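Side-chain contacts in coenzyme A transferase (Yersinia pestis, PDB 3QLI), which probably transfers coenzyme A between acyl-CoA thioesters and carboxylates such as acetate: residues A[130-135]-A[316-321]; A[45-50]-A[295-300]. All coordinates share one frame; numbering follows the deposited sequence.

Contact 1: A[130-135]-A[316-321]; sequences QAPRLL and PVDYVN
The first torsion of V317, 63°, sets CG1 between the backbone N and the carbonyl carbon, and from there the methyl reaches the ring of P132. D318, next along the same helix, has a comparable setting (chi1 54°) that carries its carboxylate to the same proline. The contact is thus one ring met by two consecutive side chains. V317 CG1 rests against the CG-CD side of that ring, 3.6 Å from P132 CD and equally close to P132 CG, which is ordinary apolar packing. D318 OD1 lies 3.7 Å from P132 CG, a van der Waals approach without a hydrogen bond. The CB atoms of P132, V317 and D318 all point toward the other segment, while the Asp side remains exposed and the Pro and Val are buried.

Both partners sit in the first turns of short helices. P132 lies early in helix 131-139, whose opening turn is closed by L134 N donating to Q130 O at 2.9 Å; a proline fits there because the first turn has no use for its missing N-H. In helix 317-320, P316 O takes two donors, Y319 N and V320 N, each at 3.0 Å, and N321 N bonds to V317 O. N321 ND2 holds E264 OE1 and D365 OD2, so the residue just after this helix reaches E264, which binds CoA covalently in a CoA-bound structure; none is bound to this chain. The end of R133, leading away from the contact, hydrogen-bonds through NH1 to the backbone oxygen of Y371 of the second subunit.

With V317 about 5 Å from the E264 side chain, this is packing between the first turns of two helices that seats the N-terminal domain against the C-terminal half beside the CoA site of the transferase fold.

Contact 2: A[45-50]-A[295-300]; sequences GMFAAE and FAMGQQ
M46 O is held by two donors: A49 N at 3.0 Å and a water at 3.1 Å. The first bond closes a type II' turn, for F47 has the phi of 57° and psi of -118° expected at its first corner, and A48 is near the ideal second corner. The water also donates to A296 O, at 2.8 Å, and so ties two backbone carbonyls together across the contact where no direct hydrogen bond exists.

The side chains form two Met-aromatic contacts of opposite sense, each segment supplying one methionine and one phenylalanine. M46 runs extended to its sulfur and then bends, chi3 68°, laying its thioether end over a face of the F295 ring. Its CE is 3.7 Å from the centroid, close to the ring normal, and serves as a CH-pi donor; SD is farther off, at 4.2 Å. In the second pair the sulfur comes nearer than the methyl: M297 SD stands 3.9 Å from the centroid of F47, with M297 CG against ring atom CD2. In both pairs the side chains cross at about a right angle, and all four residues are buried.

The surroundings belong to the CoA site. M46 touches E76, and F295 lies beside E264, with which it also shares a backbone hydrogen bond; both glutamates bind CoA in a CoA-bound structure of the protein, E264 covalently, though none is bound to this chain. Y303 of helix 300-306 packs on F47. The bridging water lies at the edge of the F47 ring, in its plane, whereas M297 SD sits over a face, 3.8 Å above the plane and offset toward the rim.

From the N terminus, the chain passes 45-50, the turn after strand 41-44, and then 130-135 at the start of helix 131-139, both in the N-terminal domain. It then runs on to strand 295-296, where contact 2 closes a loop of 244 intervening residues. At helix 317-320 contact 1 closes another, of 180. Because the segments alternate, the two loops cross. Their centres lie about 17 Å apart and their nearest atoms about 7 Å, without touching. Both tie the N-terminal domain to the later part of the chain, and E264 lies close to the second segment of each.

Contact 1: A[130-135]-A[316-321]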
ATOM      1  N   GLN A 130       2.699  -7.839  -8.262  1.00 15.29           N
ATOM      2  CA  GLN A 130       2.991  -9.201  -7.781  1.00 15.23           C
ATOM      3  C   GLN A 130       2.557 -10.279  -8.775  1.00 16.03           C
ATOM      4  O   GLN A 130       2.646 -11.470  -8.481  1.00 13.51           O
ATOM      5  CB  GLN A 130       2.310  -9.451  -6.423  1.00 16.32           C
ATOM      6  CG  GLN A 130       2.831  -8.540  -5.338  1.00 22.49           C
ATOM      7  CD  GLN A 130       1.952  -8.509  -4.095  1.00 25.68           C
ATOM      8  OE1 GLN A 130       0.811  -8.986  -4.096  1.00 23.01           O
ATOM      9  NE2 GLN A 130       2.483  -7.938  -3.031  1.00 27.46           N
ATOM     10  N   ALA A 131       2.113  -9.861  -9.955  1.00 14.26           N
ATOM     11  CA  ALA A 131       1.593 -10.803 -10.957  1.00 12.68           C
ATOM     12  C   ALA A 131       2.559 -11.915 -11.357  1.00 13.76           C
ATOM     13  O   ALA A 131       2.138 -13.056 -11.519  1.00 14.59           O
ATOM     14  CB  ALA A 131       1.078 -10.067 -12.201  1.00 12.79           C
ATOM     15  N   PRO A 132       3.855 -11.597 -11.524  1.00 11.14           N
ATOM     16  CA  PRO A 132       4.752 -12.677 -11.950  1.00 13.11           C
ATOM     17  C   PRO A 132       4.761 -13.810 -10.931  1.00 16.11           C
ATOM     18  O   PRO A 132       4.592 -14.979 -11.288  1.00 14.49           O
ATOM     19  CB  PRO A 132       6.129 -11.978 -12.035  1.00 13.93           C
ATOM     20  CG  PRO A 132       5.785 -10.514 -12.298  1.00 12.58           C
ATOM     21  CD  PRO A 132       4.547 -10.293 -11.444  1.00 12.06           C
ATOM     22  N   ARG A 133       4.905 -13.463  -9.658  1.00 13.91           N
ATOM     23  CA  ARG A 133       4.953 -14.485  -8.625  1.00 14.79           C
ATOM     24  C   ARG A 133       3.601 -15.147  -8.412  1.00 15.48           C
ATOM     25  O   ARG A 133       3.511 -16.352  -8.192  1.00 19.68           O
ATOM     26  CB  ARG A 133       5.434 -13.879  -7.314  1.00 16.44           C
ATOM     27  CG  ARG A 133       5.352 -14.851  -6.169  1.00 26.05           C
ATOM     28  CD  ARG A 133       5.529 -14.130  -4.857  1.00 27.11           C
ATOM     29  NE  ARG A 133       5.284 -15.043  -3.754  1.00 34.02           N
ATOM     30  CZ  ARG A 133       5.487 -14.714  -2.490  1.00 25.37           C
ATOM     31  NH1 ARG A 133       5.929 -13.496  -2.206  1.00 25.15           N
ATOM     32  NH2 ARG A 133       5.246 -15.594  -1.532  1.00 29.21           N
ATOM     33  N   LEU A 134       2.537 -14.365  -8.466  1.00 12.78           N
ATOM     34  CA  LEU A 134       1.221 -14.930  -8.201  1.00 16.27           C
ATOM     35  C   LEU A 134       0.823 -15.913  -9.298  1.00 16.07           C
ATOM     36  O   LEU A 134       0.346 -17.014  -9.006  1.00 14.19           O
ATOM     37  CB  LEU A 134       0.168 -13.824  -8.043  1.00 15.74           C
ATOM     38  CG  LEU A 134      -1.154 -14.182  -7.353  1.00 21.52           C
ATOM     39  CD1 LEU A 134      -0.994 -14.271  -5.845  1.00 18.62           C
ATOM     40  CD2 LEU A 134      -2.170 -13.119  -7.697  1.00 21.40           C
ATOM     41  N   LEU A 135       1.025 -15.532 -10.557  1.00 12.97           N
ATOM     42  CA  LEU A 135       0.674 -16.438 -11.649  1.00 16.46           C
ATOM     43  C   LEU A 135       1.535 -17.706 -11.643  1.00 13.98           C
ATOM     44  O   LEU A 135       1.043 -18.823 -11.835  1.00 15.38           O
ATOM     45  CB  LEU A 135       0.793 -15.715 -12.998  1.00 15.42           C
ATOM     46  CG  LEU A 135      -0.322 -14.698 -13.227  1.00 14.78           C
ATOM     47  CD1 LEU A 135       0.054 -13.687 -14.314  1.00 15.22           C
ATOM     48  CD2 LEU A 135      -1.629 -15.423 -13.576  1.00 14.63           C
ATOM     49  N   PRO A 316      10.479  -6.229 -16.168  1.00 13.16           N
ATOM     50  CA  PRO A 316       9.300  -6.901 -15.603  1.00 13.12           C
ATOM     51  C   PRO A 316       8.584  -6.062 -14.560  1.00 14.95           C
ATOM     52  O   PRO A 316       9.198  -5.193 -13.942  1.00 12.26           O
ATOM     53  CB  PRO A 316       9.882  -8.164 -14.944  1.00 13.95           C
ATOM     54  CG  PRO A 316      11.364  -7.926 -14.850  1.00 15.55           C
ATOM     55  CD  PRO A 316      11.706  -7.021 -15.995  1.00 14.22           C
ATOM     56  N   VAL A 317       7.302  -6.346 -14.348  1.00 10.41           N
ATOM     57  CA  VAL A 317       6.472  -5.466 -13.525  1.00 11.17           C
ATOM     58  C   VAL A 317       6.881  -5.481 -12.053  1.00 12.88           C
ATOM     59  O   VAL A 317       6.711  -4.487 -11.352  1.00 13.95           O
ATOM     60  CB  VAL A 317       4.965  -5.778 -13.695  1.00 11.47           C
ATOM     61  CG1 VAL A 317       4.654  -7.217 -13.219  1.00 13.39           C
ATOM     62  CG2 VAL A 317       4.113  -4.729 -12.979  1.00 13.25           C
ATOM     63  N   ASP A 318       7.465  -6.584 -11.588  1.00 11.11           N
ATOM     64  CA  ASP A 318       7.877  -6.639 -10.186  1.00 15.05           C
ATOM     65  C   ASP A 318       9.116  -5.776  -9.927  1.00 14.56           C
ATOM     66  O   ASP A 318       9.465  -5.516  -8.779  1.00 16.07           O
ATOM     67  CB  ASP A 318       8.082  -8.085  -9.703  1.00 14.59           C
ATOM     68  CG  ASP A 318       9.055  -8.877 -10.577  1.00 20.00           C
ATOM     69  OD1 ASP A 318       8.997  -8.801 -11.826  1.00 15.65           O
ATOM     70  OD2 ASP A 318       9.884  -9.602  -9.999  1.00 26.17           O
ATOM     71  N   TYR A 319       9.767  -5.323 -10.996  1.00 12.05           N
ATOM     72  CA  TYR A 319      10.816  -4.294 -10.878  1.00 13.12           C
ATOM     73  C   TYR A 319      10.215  -2.909 -11.067  1.00 14.16           C
ATOM     74  O   TYR A 319      10.346  -2.016 -10.218  1.00 14.09           O
ATOM     75  CB  TYR A 319      11.905  -4.524 -11.933  1.00 15.75           C
ATOM     76  CG  TYR A 319      12.981  -3.443 -12.027  1.00 15.80           C
ATOM     77  CD1 TYR A 319      14.123  -3.501 -11.237  1.00 18.26           C
ATOM     78  CD2 TYR A 319      12.863  -2.379 -12.922  1.00 15.17           C
ATOM     79  CE1 TYR A 319      15.106  -2.534 -11.321  1.00 17.96           C
ATOM     80  CE2 TYR A 319      13.845  -1.405 -13.009  1.00 16.93           C
ATOM     81  CZ  TYR A 319      14.967  -1.492 -12.204  1.00 17.29           C
ATOM     82  OH  TYR A 319      15.962  -0.531 -12.289  1.00 19.46           O
ATOM     83  N   VAL A 320       9.552  -2.728 -12.200  1.00 12.48           N
ATOM     84  CA  VAL A 320       9.100  -1.403 -12.592  1.00 11.49           C
ATOM     85  C   VAL A 320       8.147  -0.801 -11.571  1.00 15.55           C
ATOM     86  O   VAL A 320       8.240   0.396 -11.257  1.00 13.11           O
ATOM     87  CB  VAL A 320       8.405  -1.440 -13.964  1.00 13.42           C
ATOM     88  CG1 VAL A 320       7.737  -0.100 -14.260  1.00 11.29           C
ATOM     89  CG2 VAL A 320       9.414  -1.829 -15.060  1.00 10.27           C
ATOM     90  N   ASN A 321       7.227  -1.622 -11.067  1.00 13.54           N
ATOM     91  CA  ASN A 321       6.201  -1.142 -10.144  1.00 14.30           C
ATOM     92  C   ASN A 321       6.555  -1.363  -8.669  1.00 15.81           C
ATOM     93  O   ASN A 321       5.693  -1.235  -7.811  1.00 15.44           O
ATOM     94  CB  ASN A 321       4.833  -1.796 -10.441  1.00 12.39           C
ATOM     95  CG  ASN A 321       4.133  -1.166 -11.628  1.00 15.96           C
ATOM     96  OD1 ASN A 321       4.727  -1.015 -12.694  1.00 14.78           O
ATOM     97  ND2 ASN A 321       2.872  -0.749 -11.439  1.00 16.22           N
TER

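Contact 2: A[45-50]-A[295-300]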
ATOM      1  N   GLY A  45      -0.363 -12.728 -22.931  1.00 12.86           N
ATOM      2  CA  GLY A  45       0.190 -11.399 -22.818  1.00 12.24           C
ATOM      3  C   GLY A  45      -0.882 -10.344 -22.657  1.00 14.52           C
ATOM      4  O   GLY A  45      -2.079 -10.612 -22.809  1.00 14.86           O
ATOM      5  N   MET A  46      -0.460  -9.118 -22.368  1.00 12.10           N
ATOM      6  CA  MET A  46      -1.387  -8.005 -22.167  1.00 13.55           C
ATOM      7  C   MET A  46      -1.678  -7.183 -23.421  1.00 16.86           C
ATOM      8  O   MET A  46      -0.769  -6.869 -24.184  1.00 15.42           O
ATOM      9  CB  MET A  46      -0.841  -7.047 -21.103  1.00 14.43           C
ATOM     10  CG  MET A  46      -0.522  -7.670 -19.760  1.00 14.95           C
ATOM     11  SD  MET A  46       0.252  -6.475 -18.651  1.00 17.40           S
ATOM     12  CE  MET A  46      -1.108  -5.352 -18.355  1.00 17.04           C
ATOM     13  N   PHE A  47      -2.947  -6.839 -23.632  1.00 15.49           N
ATOM     14  CA  PHE A  47      -3.323  -5.974 -24.752  1.00 17.83           C
ATOM     15  C   PHE A  47      -2.917  -6.476 -26.136  1.00 15.15           C
ATOM     16  O   PHE A  47      -3.352  -7.530 -26.588  1.00 14.02           O
ATOM     17  CB  PHE A  47      -2.848  -4.534 -24.534  1.00 16.43           C
ATOM     18  CG  PHE A  47      -3.642  -3.518 -25.306  1.00 16.92           C
ATOM     19  CD1 PHE A  47      -5.008  -3.398 -25.116  1.00 20.33           C
ATOM     20  CD2 PHE A  47      -3.027  -2.695 -26.231  1.00 17.12           C
ATOM     21  CE1 PHE A  47      -5.744  -2.472 -25.829  1.00 23.00           C
ATOM     22  CE2 PHE A  47      -3.757  -1.766 -26.947  1.00 18.71           C
ATOM     23  CZ  PHE A  47      -5.117  -1.654 -26.746  1.00 20.53           C
ATOM     24  N   ALA A  48      -2.076  -5.685 -26.796  1.00 17.53           N
ATOM     25  CA  ALA A  48      -1.597  -5.967 -28.143  1.00 14.04           C
ATOM     26  C   ALA A  48      -0.859  -7.299 -28.155  1.00 16.29           C
ATOM     27  O   ALA A  48      -0.728  -7.938 -29.196  1.00 16.03           O
ATOM     28  CB  ALA A  48      -0.689  -4.849 -28.628  1.00 18.67           C
ATOM     29  N   ALA A  49      -0.359  -7.688 -26.989  1.00 15.20           N
ATOM     30  CA  ALA A  49       0.338  -8.956 -26.794  1.00 15.18           C
ATOM     31  C   ALA A  49      -0.566 -10.183 -27.006  1.00 13.55           C
ATOM     32  O   ALA A  49      -0.075 -11.259 -27.338  1.00 15.57           O
ATOM     33  CB  ALA A  49       0.996  -9.001 -25.425  1.00 13.68           C
ATOM     34  N   GLU A  50      -1.874 -10.037 -26.791  1.00 14.07           N
ATOM     35  CA  GLU A  50      -2.788 -11.168 -26.959  1.00 13.95           C
ATOM     36  C   GLU A  50      -2.640 -11.667 -28.394  1.00 15.24           C
ATOM     37  O   GLU A  50      -2.617 -10.871 -29.330  1.00 17.36           O
ATOM     38  CB  GLU A  50      -4.233 -10.741 -26.677  1.00 17.11           C
ATOM     39  CG  GLU A  50      -4.455 -10.158 -25.282  1.00 14.86           C
ATOM     40  CD  GLU A  50      -5.874  -9.657 -25.060  1.00 18.05           C
ATOM     41  OE1 GLU A  50      -6.592  -9.419 -26.051  1.00 17.93           O
ATOM     42  OE2 GLU A  50      -6.272  -9.495 -23.888  1.00 18.33           O
ATOM     43  N   PHE A 295       4.854  -2.468 -19.989  1.00 12.10           N
ATOM     44  CA  PHE A 295       4.149  -2.807 -21.230  1.00 12.22           C
ATOM     45  C   PHE A 295       3.776  -1.523 -21.990  1.00 13.23           C
ATOM     46  O   PHE A 295       3.768  -0.423 -21.412  1.00 12.49           O
ATOM     47  CB  PHE A 295       2.955  -3.759 -20.978  1.00 11.95           C
ATOM     48  CG  PHE A 295       1.706  -3.080 -20.462  1.00 15.04           C
ATOM     49  CD1 PHE A 295       0.638  -2.828 -21.318  1.00 17.57           C
ATOM     50  CD2 PHE A 295       1.592  -2.707 -19.128  1.00 16.81           C
ATOM     51  CE1 PHE A 295      -0.518  -2.209 -20.861  1.00 14.61           C
ATOM     52  CE2 PHE A 295       0.434  -2.093 -18.656  1.00 15.12           C
ATOM     53  CZ  PHE A 295      -0.623  -1.847 -19.521  1.00 17.74           C
ATOM     54  N   ALA A 296       3.510  -1.659 -23.288  1.00 13.21           N
ATOM     55  CA  ALA A 296       3.273  -0.496 -24.144  1.00 13.33           C
ATOM     56  C   ALA A 296       1.922  -0.581 -24.839  1.00 14.78           C
ATOM     57  O   ALA A 296       1.515  -1.652 -25.274  1.00 15.29           O
ATOM     58  CB  ALA A 296       4.367  -0.387 -25.180  1.00 13.87           C
ATOM     59  N   MET A 297       1.251   0.562 -24.964  1.00 13.59           N
ATOM     60  CA  MET A 297      -0.015   0.655 -25.696  1.00 16.96           C
ATOM     61  C   MET A 297       0.030   1.931 -26.506  1.00 16.52           C
ATOM     62  O   MET A 297       0.550   2.922 -26.039  1.00 17.13           O
ATOM     63  CB  MET A 297      -1.205   0.723 -24.725  1.00 18.99           C
ATOM     64  CG  MET A 297      -1.407  -0.553 -23.887  1.00 22.98           C
ATOM     65  SD  MET A 297      -2.991  -0.568 -23.007  1.00 25.91           S
ATOM     66  CE  MET A 297      -2.727   0.628 -21.728  1.00 18.78           C
ATOM     67  N   GLY A 298      -0.499   1.914 -27.722  1.00 17.86           N
ATOM     68  CA  GLY A 298      -0.464   3.117 -28.541  1.00 19.31           C
ATOM     69  C   GLY A 298      -0.986   2.853 -29.938  1.00 23.00           C
ATOM     70  O   GLY A 298      -1.920   2.064 -30.110  1.00 21.82           O
ATOM     71  N   GLN A 299      -0.381   3.507 -30.929  1.00 21.43           N
ATOM     72  CA  GLN A 299      -0.762   3.311 -32.326  1.00 24.77           C
ATOM     73  C   GLN A 299       0.425   2.839 -33.164  1.00 23.88           C
ATOM     74  O   GLN A 299       1.553   2.772 -32.671  1.00 22.18           O
ATOM     75  CB  GLN A 299      -1.399   4.580 -32.908  1.00 25.30           C
ATOM     76  CG  GLN A 299      -2.669   5.042 -32.161  1.00 23.86           C
ATOM     77  CD  GLN A 299      -2.363   5.956 -30.975  1.00 26.87           C
ATOM     78  OE1 GLN A 299      -1.482   6.805 -31.051  1.00 27.87           O
ATOM     79  NE2 GLN A 299      -3.088   5.779 -29.879  1.00 24.13           N
ATOM     80  N   GLN A 300       0.168   2.474 -34.419  1.00 22.65           N
ATOM     81  CA  GLN A 300       1.196   1.842 -35.240  1.00 23.31           C
ATOM     82  C   GLN A 300       2.496   2.629 -35.266  1.00 22.80           C
ATOM     83  O   GLN A 300       3.585   2.050 -35.232  1.00 21.89           O
ATOM     84  CB  GLN A 300       0.717   1.629 -36.675  1.00 27.48           C
ATOM     85  CG  GLN A 300       1.765   0.931 -37.529  1.00 28.20           C
ATOM     86  CD  GLN A 300       1.206   0.371 -38.826  1.00 42.02           C
ATOM     87  OE1 GLN A 300       1.070  -0.852 -38.984  1.00 40.35           O
ATOM     88  NE2 GLN A 300       0.882   1.261 -39.767  1.00 43.77           N
TER
HETATM   89  O   HOH W   1       0.189  -4.147 -25.197  1.00 15.94           O